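Local structure of PTS system, lactose-specific IIBC components (Streptococcus pneumoniae, 3NBM) at residues A[8-13]-A[52-57]. The protein probably takes up a phosphoryl group and passes it to lactose during uptake, as the IIB domain of a phosphoenolpyruvate-dependent phosphotransferase system. Sequence-based numbering, arbitrary orientation.
Sequences KVLVLC and GVYDLI
The ring of Y54 lies between L10 and V53: L10 CB sits over the centre of one face, 3.7 Å from the centroid in a CH-pi contact, and V53 CG1 covers the opposite face toward the rim. K8 O and V9 N lie at its edge, in plane. A tyrosine suits this place just before the strand, because its flat ring packs along the 8-13 backbone while its hydroxyl is hydrogen-bonded to the N40 side chain. The ring packs beside the start of a parallel pairing at the centre of the four-stranded sheet of this alpha/beta domain, where strand 7-13 runs between strands 37-43 and 56-59. V9 pairs with L56 and L10 with I57; successive residues of an extended strand face opposite ways, and branched apolar side chains suit both faces because both are buried. V9 CG1 and L56 CD2 are 4.2 Å apart on one face; on the other, L12 CD1 meets I57 CG2 at 3.8 Å, and I57 goes on to I79 and I81. L10 N donates to L56 O over 3.0 Å. Where 52-57 enters the sheet, K8 O is gripped twice, by D55 N at 2.9 Å and by L56 N at a longer 3.3 Å. D55 suits this turn because its short carboxylate can reach across to the K8 backbone: with CG anti to its own carbonyl carbon (chi1 -56°), OD2 is placed beside K8 N. The K8 chain, bent at chi2, leads away from 52-57 to a salt bridge with E6, while its backbone N gives a 2.9 Å hydrogen bond at 163° to the anti lone pair of D55 OD2.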
ATOM      1  N   LYS A   8      -2.367  -6.994  -6.209  1.00  6.03           N
ATOM      2  CA  LYS A   8      -3.065  -5.700  -6.192  1.00  6.30           C
ATOM      3  C   LYS A   8      -2.805  -5.025  -4.838  1.00  5.59           C
ATOM      4  O   LYS A   8      -3.130  -5.584  -3.784  1.00  5.78           O
ATOM      5  CB  LYS A   8      -4.565  -5.884  -6.396  1.00  6.71           C
ATOM      6  CG  LYS A   8      -4.969  -6.720  -7.598  1.00 10.66           C
ATOM      7  CD  LYS A   8      -4.650  -6.131  -8.900  1.00 13.17           C
ATOM      8  CE  LYS A   8      -5.289  -6.941 -10.058  1.00 14.06           C
ATOM      9  NZ  LYS A   8      -4.997  -6.405 -11.440  1.00 11.44           N
ATOM     10  N   VAL A   9      -2.216  -3.829  -4.898  1.00  5.29           N
ATOM     11  CA  VAL A   9      -1.822  -3.062  -3.723  1.00  5.30           C
ATOM     12  C   VAL A   9      -2.592  -1.734  -3.701  1.00  4.93           C
ATOM     13  O   VAL A   9      -2.691  -1.058  -4.714  1.00  5.52           O
ATOM     14  CB  VAL A   9      -0.314  -2.773  -3.729  1.00  5.26           C
ATOM     15  CG1 VAL A   9       0.108  -2.033  -2.456  1.00  6.98           C
ATOM     16  CG2 VAL A   9       0.471  -4.078  -3.914  1.00  6.34           C
ATOM     17  N   LEU A  10      -3.128  -1.388  -2.537  1.00  5.14           N
ATOM     18  CA  LEU A  10      -3.769  -0.091  -2.313  1.00  4.95           C
ATOM     19  C   LEU A  10      -3.024   0.657  -1.224  1.00  5.13           C
ATOM     20  O   LEU A  10      -2.817   0.118  -0.139  1.00  6.09           O
ATOM     21  CB  LEU A  10      -5.235  -0.284  -1.923  1.00  5.99           C
ATOM     22  CG  LEU A  10      -6.049   0.994  -1.651  1.00  6.12           C
ATOM     23  CD1 LEU A  10      -6.179   1.857  -2.902  1.00  7.97           C
ATOM     24  CD2 LEU A  10      -7.433   0.597  -1.138  1.00  8.30           C
ATOM     25  N   VAL A  11      -2.549   1.858  -1.545  1.00  4.88           N
ATOM     26  CA  VAL A  11      -1.904   2.740  -0.576  1.00  5.28           C
ATOM     27  C   VAL A  11      -2.921   3.816  -0.164  1.00  4.87           C
ATOM     28  O   VAL A  11      -3.481   4.481  -1.023  1.00  5.78           O
ATOM     29  CB  VAL A  11      -0.619   3.401  -1.127  1.00  5.22           C
ATOM     30  CG1 VAL A  11       0.107   4.186  -0.034  1.00  6.89           C
ATOM     31  CG2 VAL A  11       0.292   2.383  -1.802  1.00  6.78           C
ATOM     32  N   LEU A  12      -3.142   3.966   1.143  1.00  5.44           N
ATOM     33  CA  LEU A  12      -4.121   4.925   1.651  1.00  5.56           C
ATOM     34  C   LEU A  12      -3.435   6.023   2.437  1.00  6.57           C
ATOM     35  O   LEU A  12      -2.538   5.771   3.234  1.00  7.28           O
ATOM     36  CB  LEU A  12      -5.154   4.222   2.558  1.00  5.68           C
ATOM     37  CG  LEU A  12      -6.034   3.180   1.849  1.00  5.80           C
ATOM     38  CD1 LEU A  12      -6.922   2.460   2.881  1.00  7.84           C
ATOM     39  CD2 LEU A  12      -6.844   3.811   0.706  1.00  7.89           C
ATOM     40  N   CYS A  13      -3.888   7.258   2.227  1.00  6.93           N
ATOM     41  CA  CYS A  13      -3.461   8.384   3.051  1.00  7.46           C
ATOM     42  C   CYS A  13      -4.707   9.104   3.580  1.00  8.61           C
ATOM     43  O   CYS A  13      -5.832   8.603   3.442  1.00  9.69           O
ATOM     44  CB  CYS A  13      -2.502   9.328   2.291  1.00  8.00           C
ATOM     45  SG  CYS A  13      -3.199  10.187   0.897  1.00  8.31           S
ATOM     46  N   GLY A  52     -11.766  -5.225  -0.615  1.00 11.00           N
ATOM     47  CA  GLY A  52     -11.717  -6.617  -0.976  1.00 12.47           C
ATOM     48  C   GLY A  52     -11.149  -6.948  -2.331  1.00 12.08           C
ATOM     49  O   GLY A  52     -10.819  -8.102  -2.607  1.00 14.38           O
ATOM     50  N   VAL A  53     -10.993  -5.945  -3.184  1.00  9.49           N
ATOM     51  CA  VAL A  53     -10.346  -6.108  -4.478  1.00  9.91           C
ATOM     52  C   VAL A  53      -8.833  -6.306  -4.311  1.00  7.93           C
ATOM     53  O   VAL A  53      -8.157  -6.815  -5.205  1.00  9.26           O
ATOM     54  CB  VAL A  53     -10.617  -4.806  -5.385  1.00 10.82           C
ATOM     55  CG1 VAL A  53      -9.709  -4.720  -6.623  1.00 13.44           C
ATOM     56  CG2 VAL A  53     -12.117  -4.706  -5.725  1.00 13.61           C
ATOM     57  N   TYR A  54      -8.292  -5.840  -3.183  1.00  7.01           N
ATOM     58  CA  TYR A  54      -6.852  -5.748  -3.000  1.00  6.00           C
ATOM     59  C   TYR A  54      -6.313  -6.898  -2.158  1.00  5.86           C
ATOM     60  O   TYR A  54      -6.997  -7.487  -1.332  1.00  8.00           O
ATOM     61  CB  TYR A  54      -6.495  -4.365  -2.412  1.00  6.01           C
ATOM     62  CG  TYR A  54      -6.720  -3.290  -3.432  1.00  5.91           C
ATOM     63  CD1 TYR A  54      -5.749  -2.997  -4.334  1.00  5.83           C
ATOM     64  CD2 TYR A  54      -7.932  -2.610  -3.551  1.00  6.88           C
ATOM     65  CE1 TYR A  54      -5.946  -2.074  -5.340  1.00  6.46           C
ATOM     66  CE2 TYR A  54      -8.130  -1.686  -4.561  1.00  7.89           C
ATOM     67  CZ  TYR A  54      -7.120  -1.419  -5.445  1.00  7.16           C
ATOM     68  OH  TYR A  54      -7.323  -0.502  -6.476  1.00  9.05           O
ATOM     69  N   ASP A  55      -5.035  -7.191  -2.375  1.00  5.84           N
ATOM     70  CA  ASP A  55      -4.306  -8.220  -1.646  1.00  6.50           C
ATOM     71  C   ASP A  55      -3.508  -7.656  -0.471  1.00  5.72           C
ATOM     72  O   ASP A  55      -3.342  -8.316   0.550  1.00  6.68           O
ATOM     73  CB  ASP A  55      -3.368  -8.945  -2.589  1.00  7.17           C
ATOM     74  CG  ASP A  55      -4.105  -9.536  -3.775  1.00  7.45           C
ATOM     75  OD1 ASP A  55      -5.052 -10.337  -3.545  1.00 10.44           O
ATOM     76  OD2 ASP A  55      -3.776  -9.186  -4.926  1.00  7.71           O
ATOM     77  N   LEU A  56      -2.988  -6.437  -0.632  1.00  5.61           N
ATOM     78  CA  LEU A  56      -2.146  -5.749   0.342  1.00  5.75           C
ATOM     79  C   LEU A  56      -2.598  -4.311   0.402  1.00  5.65           C
ATOM     80  O   LEU A  56      -2.732  -3.679  -0.635  1.00  5.96           O
ATOM     81  CB  LEU A  56      -0.661  -5.810  -0.080  1.00  6.51           C
ATOM     82  CG  LEU A  56       0.331  -5.016   0.787  1.00  7.18           C
ATOM     83  CD1 LEU A  56       0.420  -5.548   2.217  1.00  8.81           C
ATOM     84  CD2 LEU A  56       1.713  -4.978   0.115  1.00  8.77           C
ATOM     85  N   ILE A  57      -2.830  -3.803   1.616  1.00  5.01           N
ATOM     86  CA  ILE A  57      -3.145  -2.390   1.827  1.00  5.27           C
ATOM     87  C   ILE A  57      -2.053  -1.837   2.709  1.00  4.93           C
ATOM     88  O   ILE A  57      -1.718  -2.389   3.753  1.00  6.15           O
ATOM     89  CB  ILE A  57      -4.552  -2.175   2.431  1.00  5.61           C
ATOM     90  CG1 ILE A  57      -5.595  -2.865   1.514  1.00  6.89           C
ATOM     91  CG2 ILE A  57      -4.827  -0.681   2.600  1.00  7.89           C
ATOM     92  CD1 ILE A  57      -6.997  -2.822   1.981  1.00  9.92           C
TER